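PDB 4HGZ: CcbJ from Streptomyces caelestis, which probably transfers a methyl group from S-adenosyl-L-methionine to a nitrogen atom of its substrate, as a member of the S-adenosyl-L-methionine-dependent methyltransferases. Local coordinates for residues N138-L143 and D147-C152; E235-A240 and S268-A273. One frame throughout, in Å; residues are numbered along the deposited sequence.

Interactions 1 and 2 sit side by side in the methyltransferase fold, their centres about 13 Å apart. In interaction 1 the loop 138-143 folds back on helix 146-159; in interaction 2 helix 233-242 lies over strand 265-272 of the seven-stranded sheet. The two helices pack where Ile150 CG1 is 3.8 Å from Met239 CB and Gln149 OE1 lies 3.5 Å from Met239 CE, while Leu140 of the loop touches Leu236 of helix 233-242, CD2 to CD1 4.0 Å. Interaction 1 adjoins the S-adenosyl-L-homocysteine site, where that ligand is not bound in this chain: the side chain of Cys152 is about 4 Å from that of Phe120. Interaction 2 lies away from that site.

Interaction 1. Residues N138-L143 and D147-C152; sequences NTLFCL and DEQIDC. With EDO (1,2-ethanediol), chain M.
Gln149 reaches back from its helix to the loop 138-143 because its CG stands beside its own backbone N, anti to the carbonyl carbon (chi1 -69°), and the chain then runs extended to the amide. Leu140 turns its CG anti to the backbone N, which carries CD1 toward the same helix.

The Gln149 amide ends among the backbone and ring atoms of the loop. The main partner of NE2 is Arg229 O; a second, weak hydrogen bond runs to Leu143 O at 3.0 Å, bent to 121° at the hydrogen, so one amide joins the loop to the end of strand 221-229. Glutamine suits the place: its buried side chain packs through the methylenes while its NH2 serves backbone carbonyls. Beside it, Phe141 CD1 lies 3.6 Å from NE2; the side chains cross at about a right angle, ring and amide planes 33° apart, and the amide approaches obliquely.

The apolar part lies round Cys152. Leu143 sends CD1 to within 3.5 Å of Cys152 CB, and its CB rests 3.9 Å from Gln149 CG. Leu140 CD1 lies 4.2 Å from Cys152 SG. A cysteine is small enough to let both leucines approach the helix, and it also touches Phe120. Near the start of the helix, the backbone N of Asp147 makes a weak bond of 3.4 Å to O1 of a 1,2-ethanediol, probably from the crystallisation liquor.

Loop 138-143, with its short 3-10 turn at 140-142, follows strand 130-135 and leads into helix 146-159. This is the strand-loop-helix passage of the Rossmann-like methyltransferase fold, set here beside Asn119 and Phe120 of the S-adenosyl-L-homocysteine site.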
ATOM      1  N   ASN C 138      14.454 -15.021  18.263  1.00 39.62           N
ATOM      2  CA  ASN C 138      15.438 -14.104  17.681  1.00 32.04           C
ATOM      3  C   ASN C 138      16.753 -13.953  18.421  1.00 35.95           C
ATOM      4  O   ASN C 138      17.497 -13.009  18.166  1.00 46.46           O
ATOM      5  CB  ASN C 138      14.825 -12.720  17.461  1.00 32.20           C
ATOM      6  CG  ASN C 138      13.709 -12.741  16.443  1.00 40.81           C
ATOM      7  OD1 ASN C 138      13.754 -13.491  15.471  1.00 52.25           O
ATOM      8  ND2 ASN C 138      12.696 -11.925  16.663  1.00 52.05           N
ATOM      9  N   THR C 139      17.066 -14.870  19.325  1.00 39.90           N
ATOM     10  CA  THR C 139      18.308 -14.733  20.071  1.00 38.28           C
ATOM     11  C   THR C 139      19.511 -14.724  19.122  1.00 41.04           C
ATOM     12  O   THR C 139      20.404 -13.883  19.230  1.00 39.11           O
ATOM     13  CB  THR C 139      18.461 -15.810  21.143  1.00 38.61           C
ATOM     14  OG1 THR C 139      17.615 -15.481  22.246  1.00 53.86           O
ATOM     15  CG2 THR C 139      19.899 -15.857  21.654  1.00 36.69           C
ATOM     16  N   LEU C 140      19.525 -15.648  18.174  1.00 40.24           N
ATOM     17  CA  LEU C 140      20.628 -15.698  17.234  1.00 35.38           C
ATOM     18  C   LEU C 140      20.789 -14.369  16.532  1.00 34.14           C
ATOM     19  O   LEU C 140      21.907 -13.967  16.228  1.00 42.81           O
ATOM     20  CB  LEU C 140      20.396 -16.792  16.195  1.00 37.59           C
ATOM     21  CG  LEU C 140      21.457 -16.868  15.102  1.00 37.88           C
ATOM     22  CD1 LEU C 140      22.773 -17.285  15.697  1.00 35.38           C
ATOM     23  CD2 LEU C 140      21.006 -17.850  14.017  1.00 40.09           C
ATOM     24  N   PHE C 141      19.676 -13.691  16.250  1.00 37.59           N
ATOM     25  CA  PHE C 141      19.736 -12.448  15.466  1.00 30.89           C
ATOM     26  C   PHE C 141      20.116 -11.248  16.323  1.00 34.44           C
ATOM     27  O   PHE C 141      20.073 -10.109  15.861  1.00 43.11           O
ATOM     28  CB  PHE C 141      18.419 -12.178  14.735  1.00 34.04           C
ATOM     29  CG  PHE C 141      18.130 -13.144  13.610  1.00 47.12           C
ATOM     30  CD1 PHE C 141      19.118 -13.984  13.116  1.00 46.98           C
ATOM     31  CD2 PHE C 141      16.872 -13.193  13.025  1.00 45.45           C
ATOM     32  CE1 PHE C 141      18.845 -14.872  12.065  1.00 50.00           C
ATOM     33  CE2 PHE C 141      16.594 -14.078  11.972  1.00 34.59           C
ATOM     34  CZ  PHE C 141      17.579 -14.913  11.491  1.00 35.78           C
ATOM     35  N   CYS C 142      20.466 -11.504  17.578  1.00 31.73           N
ATOM     36  CA  CYS C 142      20.943 -10.454  18.485  1.00 37.60           C
ATOM     37  C   CYS C 142      22.410 -10.159  18.221  1.00 36.04           C
ATOM     38  O   CYS C 142      22.907  -9.095  18.566  1.00 38.78           O
ATOM     39  CB  CYS C 142      20.761 -10.878  19.948  1.00 38.25           C
ATOM     40  SG  CYS C 142      19.026 -10.790  20.491  1.00 58.90           S
ATOM     41  N   LEU C 143      23.097 -11.120  17.613  1.00 39.70           N
ATOM     42  CA  LEU C 143      24.464 -10.929  17.175  1.00 36.12           C
ATOM     43  C   LEU C 143      24.436 -10.081  15.905  1.00 40.78           C
ATOM     44  O   LEU C 143      23.826 -10.458  14.906  1.00 44.00           O
ATOM     45  CB  LEU C 143      25.101 -12.287  16.926  1.00 39.04           C
ATOM     46  CG  LEU C 143      25.116 -13.132  18.205  1.00 48.85           C
ATOM     47  CD1 LEU C 143      25.500 -14.574  17.944  1.00 32.65           C
ATOM     48  CD2 LEU C 143      26.057 -12.499  19.206  1.00 23.94           C
ATOM     49  N   ASP C 147      29.011 -12.820  10.342  1.00 38.05           N
ATOM     50  CA  ASP C 147      30.176 -13.579  10.807  1.00 42.21           C
ATOM     51  C   ASP C 147      30.001 -14.021  12.258  1.00 42.01           C
ATOM     52  O   ASP C 147      30.291 -15.174  12.601  1.00 44.16           O
ATOM     53  CB  ASP C 147      31.468 -12.781  10.657  1.00 40.18           C
ATOM     54  CG  ASP C 147      31.817 -12.485   9.209  1.00 71.62           C
ATOM     55  OD1 ASP C 147      31.069 -12.911   8.296  1.00 81.78           O
ATOM     56  OD2 ASP C 147      32.853 -11.814   8.985  1.00 87.92           O
ATOM     57  N   GLU C 148      29.520 -13.108  13.101  1.00 36.66           N
ATOM     58  CA  GLU C 148      29.273 -13.435  14.497  1.00 38.83           C
ATOM     59  C   GLU C 148      28.269 -14.575  14.586  1.00 41.24           C
ATOM     60  O   GLU C 148      28.406 -15.460  15.431  1.00 43.86           O
ATOM     61  CB  GLU C 148      28.776 -12.225  15.294  1.00 36.78           C
ATOM     62  CG  GLU C 148      29.801 -11.118  15.507  1.00 47.94           C
ATOM     63  CD  GLU C 148      29.759 -10.051  14.400  1.00 99.07           C
ATOM     64  OE1 GLU C 148      29.766 -10.402  13.191  1.00 82.42           O
ATOM     65  OE2 GLU C 148      29.718  -8.849  14.745  1.00 93.31           O
ATOM     66  N   GLN C 149      27.272 -14.562  13.700  1.00 38.68           N
ATOM     67  CA  GLN C 149      26.219 -15.580  13.737  1.00 37.92           C
ATOM     68  C   GLN C 149      26.748 -16.941  13.308  1.00 37.53           C
ATOM     69  O   GLN C 149      26.507 -17.955  13.966  1.00 39.64           O
ATOM     70  CB  GLN C 149      25.005 -15.149  12.908  1.00 30.34           C
ATOM     71  CG  GLN C 149      24.264 -13.979  13.553  1.00 37.66           C
ATOM     72  CD  GLN C 149      23.215 -13.350  12.659  1.00 43.15           C
ATOM     73  OE1 GLN C 149      23.114 -13.648  11.459  1.00 43.05           O
ATOM     74  NE2 GLN C 149      22.424 -12.466  13.241  1.00 41.25           N
ATOM     75  N   ILE C 150      27.491 -16.963  12.212  1.00 35.76           N
ATOM     76  CA  ILE C 150      28.208 -18.170  11.840  1.00 39.76           C
ATOM     77  C   ILE C 150      29.059 -18.699  13.011  1.00 41.21           C
ATOM     78  O   ILE C 150      28.935 -19.856  13.400  1.00 38.88           O
ATOM     79  CB  ILE C 150      29.087 -17.918  10.623  1.00 41.81           C
ATOM     80  CG1 ILE C 150      28.210 -17.549   9.427  1.00 29.95           C
ATOM     81  CG2 ILE C 150      29.953 -19.131  10.333  1.00 31.06           C
ATOM     82  CD1 ILE C 150      28.989 -17.321   8.153  1.00 31.54           C
ATOM     83  N   ASP C 151      29.901 -17.846  13.590  1.00 34.80           N
ATOM     84  CA  ASP C 151      30.725 -18.270  14.727  1.00 39.22           C
ATOM     85  C   ASP C 151      29.859 -18.901  15.800  1.00 41.52           C
ATOM     86  O   ASP C 151      30.192 -19.953  16.339  1.00 50.32           O
ATOM     87  CB  ASP C 151      31.493 -17.098  15.329  1.00 36.19           C
ATOM     88  CG  ASP C 151      32.599 -16.600  14.423  1.00 52.36           C
ATOM     89  OD1 ASP C 151      32.853 -17.253  13.391  1.00 58.89           O
ATOM     90  OD2 ASP C 151      33.220 -15.559  14.743  1.00 63.49           O
ATOM     91  N   CYS C 152      28.743 -18.254  16.114  1.00 37.71           N
ATOM     92  CA  CYS C 152      27.870 -18.765  17.146  1.00 36.27           C
ATOM     93  C   CYS C 152      27.365 -20.162  16.778  1.00 42.66           C
ATOM     94  O   CYS C 152      27.434 -21.101  17.586  1.00 40.90           O
ATOM     95  CB  CYS C 152      26.702 -17.821  17.373  1.00 34.86           C
ATOM     96  SG  CYS C 152      25.527 -18.427  18.592  1.00 48.32           S
TER
HETATM   97  C1  EDO M 302      28.759  -9.195   7.966  1.00 81.69           C
HETATM   98  O1  EDO M 302      29.706  -9.801   8.855  1.00 60.04           O
HETATM   99  C2  EDO M 302      27.641  -8.542   8.775  1.00 67.69           C
HETATM  100  O2  EDO M 302      26.565  -8.206   7.894  1.00 48.32           O

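Interaction 2. Residues E235-A240 and S268-A273; sequences ELDLMA and SVYRAA
The phenol of Tyr270 points from the strand at helix 233-242 and ends against Leu236, Asp237 and Ala240. Helix and strand run nearly parallel, their directions 21° apart and their axes 10.7 Å from each other, a separation that a tyrosine can span.

Asp237 and Tyr270 cross at about a right angle, with carboxylate and ring planes 74° apart. Asp237 OD1 lies at the ring edge, near its plane, and Tyr270 OH donates a hydrogen bond of 3.0 Å to Asp237 OD1, which it meets nearly along the C-O axis. Having its CG beside the backbone N (chi1 -69°) brings the aspartate's OD1 to the phenol. Ala240, one turn on, sets CB 3.4 Å from Tyr270 CE1 in an oblique approach; its methyl group leaves room for the ring to come close to the helix. Leu236 crosses the tyrosine obliquely, its CG 3.6 Å from Tyr270 OH, and thus covers the hydroxyl with hydrocarbon.

The strand bearing Tyr270 lies between 164-171 and 245-251, and Arg250 of the latter forms a salt bridge with Asp237 OD2. Each carboxylate oxygen therefore has a partner on a different strand. Phenol and guanidinium together would be expected to stabilise the negative charge of an aspartate that is only partly exposed, and they tie the helix to the sheet by polar bonds as well as by apolar packing.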
ATOM      1  N   GLU C 235      20.086 -17.907   3.157  1.00 37.31           N
ATOM      2  CA  GLU C 235      21.340 -17.373   3.674  1.00 34.21           C
ATOM      3  C   GLU C 235      21.673 -18.131   4.953  1.00 40.97           C
ATOM      4  O   GLU C 235      22.783 -18.629   5.126  1.00 38.90           O
ATOM      5  CB  GLU C 235      21.202 -15.877   3.974  1.00 33.24           C
ATOM      6  CG  GLU C 235      22.422 -15.228   4.614  1.00 32.84           C
ATOM      7  CD  GLU C 235      22.119 -13.880   5.279  1.00 43.37           C
ATOM      8  OE1 GLU C 235      20.961 -13.406   5.211  1.00 47.33           O
ATOM      9  OE2 GLU C 235      23.050 -13.291   5.876  1.00 44.94           O
ATOM     10  N   LEU C 236      20.686 -18.231   5.840  1.00 36.44           N
ATOM     11  CA  LEU C 236      20.870 -18.904   7.118  1.00 38.78           C
ATOM     12  C   LEU C 236      21.374 -20.334   6.938  1.00 45.61           C
ATOM     13  O   LEU C 236      22.330 -20.759   7.600  1.00 46.58           O
ATOM     14  CB  LEU C 236      19.568 -18.902   7.900  1.00 30.18           C
ATOM     15  CG  LEU C 236      19.662 -19.368   9.347  1.00 40.13           C
ATOM     16  CD1 LEU C 236      20.636 -18.484  10.123  1.00 34.54           C
ATOM     17  CD2 LEU C 236      18.265 -19.337   9.966  1.00 29.70           C
ATOM     18  N   ASP C 237      20.736 -21.069   6.033  1.00 39.14           N
ATOM     19  CA  ASP C 237      21.126 -22.451   5.754  1.00 41.22           C
ATOM     20  C   ASP C 237      22.568 -22.546   5.246  1.00 43.77           C
ATOM     21  O   ASP C 237      23.276 -23.522   5.519  1.00 45.77           O
ATOM     22  CB  ASP C 237      20.170 -23.085   4.736  1.00 29.20           C
ATOM     23  CG  ASP C 237      18.770 -23.309   5.302  1.00 52.35           C
ATOM     24  OD1 ASP C 237      18.565 -23.177   6.539  1.00 49.13           O
ATOM     25  OD2 ASP C 237      17.867 -23.622   4.497  1.00 57.79           O
ATOM     26  N   LEU C 238      23.004 -21.534   4.502  1.00 34.81           N
ATOM     27  CA  LEU C 238      24.360 -21.547   3.979  1.00 38.45           C
ATOM     28  C   LEU C 238      25.338 -21.245   5.120  1.00 40.13           C
ATOM     29  O   LEU C 238      26.409 -21.849   5.222  1.00 41.68           O
ATOM     30  CB  LEU C 238      24.504 -20.550   2.827  1.00 31.45           C
ATOM     31  CG  LEU C 238      25.879 -20.518   2.171  1.00 47.76           C
ATOM     32  CD1 LEU C 238      26.272 -21.927   1.767  1.00 34.58           C
ATOM     33  CD2 LEU C 238      25.904 -19.570   0.987  1.00 39.23           C
ATOM     34  N   MET C 239      24.949 -20.323   5.991  1.00 35.06           N
ATOM     35  CA  MET C 239      25.718 -20.037   7.183  1.00 40.65           C
ATOM     36  C   MET C 239      25.902 -21.320   7.985  1.00 47.20           C
ATOM     37  O   MET C 239      27.020 -21.664   8.382  1.00 48.13           O
ATOM     38  CB  MET C 239      25.014 -18.981   8.021  1.00 33.94           C
ATOM     39  CG  MET C 239      24.968 -17.641   7.350  1.00 38.85           C
ATOM     40  SD  MET C 239      23.686 -16.558   8.000  1.00 45.16           S
ATOM     41  CE  MET C 239      24.158 -16.444   9.728  1.00 26.96           C
ATOM     42  N   ALA C 240      24.803 -22.035   8.206  1.00 44.03           N
ATOM     43  CA  ALA C 240      24.864 -23.304   8.914  1.00 40.51           C
ATOM     44  C   ALA C 240      25.869 -24.256   8.255  1.00 44.78           C
ATOM     45  O   ALA C 240      26.678 -24.882   8.941  1.00 41.44           O
ATOM     46  CB  ALA C 240      23.492 -23.939   8.980  1.00 35.10           C
ATOM     47  N   SER C 268      13.988 -23.872  13.055  1.00 37.92           N
ATOM     48  CA  SER C 268      14.862 -24.682  12.234  1.00 40.82           C
ATOM     49  C   SER C 268      15.681 -25.608  13.112  1.00 42.08           C
ATOM     50  O   SER C 268      16.131 -25.223  14.195  1.00 48.93           O
ATOM     51  CB  SER C 268      15.786 -23.790  11.401  1.00 35.22           C
ATOM     52  OG  SER C 268      15.035 -22.852  10.650  1.00 51.75           O
ATOM     53  N   VAL C 269      15.865 -26.832  12.635  1.00 39.44           N
ATOM     54  CA  VAL C 269      16.616 -27.836  13.356  1.00 41.56           C
ATOM     55  C   VAL C 269      17.786 -28.307  12.499  1.00 46.27           C
ATOM     56  O   VAL C 269      17.591 -28.766  11.360  1.00 46.97           O
ATOM     57  CB  VAL C 269      15.738 -29.050  13.672  1.00 42.88           C
ATOM     58  CG1 VAL C 269      16.489 -30.030  14.557  1.00 43.87           C
ATOM     59  CG2 VAL C 269      14.459 -28.611  14.318  1.00 41.84           C
ATOM     60  N   TYR C 270      18.993 -28.205  13.058  1.00 43.18           N
ATOM     61  CA  TYR C 270      20.226 -28.548  12.349  1.00 40.38           C
ATOM     62  C   TYR C 270      20.975 -29.681  13.047  1.00 48.09           C
ATOM     63  O   TYR C 270      20.893 -29.833  14.276  1.00 49.04           O
ATOM     64  CB  TYR C 270      21.146 -27.329  12.285  1.00 39.40           C
ATOM     65  CG  TYR C 270      20.578 -26.146  11.544  1.00 42.03           C
ATOM     66  CD1 TYR C 270      20.736 -26.020  10.170  1.00 42.24           C
ATOM     67  CD2 TYR C 270      19.885 -25.152  12.215  1.00 35.49           C
ATOM     68  CE1 TYR C 270      20.228 -24.932   9.492  1.00 37.77           C
ATOM     69  CE2 TYR C 270      19.370 -24.069  11.545  1.00 35.38           C
ATOM     70  CZ  TYR C 270      19.540 -23.963  10.183  1.00 38.44           C
ATOM     71  OH  TYR C 270      19.021 -22.880   9.505  1.00 47.51           O
ATOM     72  N   ARG C 271      21.709 -30.462  12.251  1.00 44.77           N
ATOM     73  CA  ARG C 271      22.585 -31.513  12.753  1.00 44.70           C
ATOM     74  C   ARG C 271      24.009 -31.193  12.348  1.00 49.20           C
ATOM     75  O   ARG C 271      24.242 -30.360  11.480  1.00 58.87           O
ATOM     76  CB  ARG C 271      22.239 -32.865  12.132  1.00 41.02           C
ATOM     77  CG  ARG C 271      21.083 -33.598  12.754  1.00 75.21           C
ATOM     78  CD  ARG C 271      20.957 -34.986  12.129  1.00101.94           C
ATOM     79  NE  ARG C 271      20.949 -34.919  10.667  1.00105.20           N
ATOM     80  CZ  ARG C 271      21.006 -35.976   9.864  1.00113.70           C
ATOM     81  NH1 ARG C 271      21.091 -37.199  10.371  1.00107.43           N
ATOM     82  NH2 ARG C 271      20.986 -35.808   8.549  1.00110.57           N
ATOM     83  N   ALA C 272      24.959 -31.882  12.967  1.00 59.48           N
ATOM     84  CA  ALA C 272      26.343 -31.820  12.547  1.00 58.06           C
ATOM     85  C   ALA C 272      26.429 -32.500  11.194  1.00 60.52           C
ATOM     86  O   ALA C 272      25.733 -33.478  10.958  1.00 69.95           O
ATOM     87  CB  ALA C 272      27.214 -32.539  13.547  1.00 54.39           C
ATOM     88  N   ALA C 273      27.277 -31.993  10.306  1.00 65.66           N
ATOM     89  CA  ALA C 273      27.362 -32.544   8.956  1.00 68.60           C
ATOM     90  C   ALA C 273      28.213 -33.808   8.898  1.00 80.17           C
ATOM     91  O   ALA C 273      29.363 -33.817   9.334  1.00 81.38           O
ATOM     92  CB  ALA C 273      27.885 -31.505   7.987  1.00 61.25           C
TER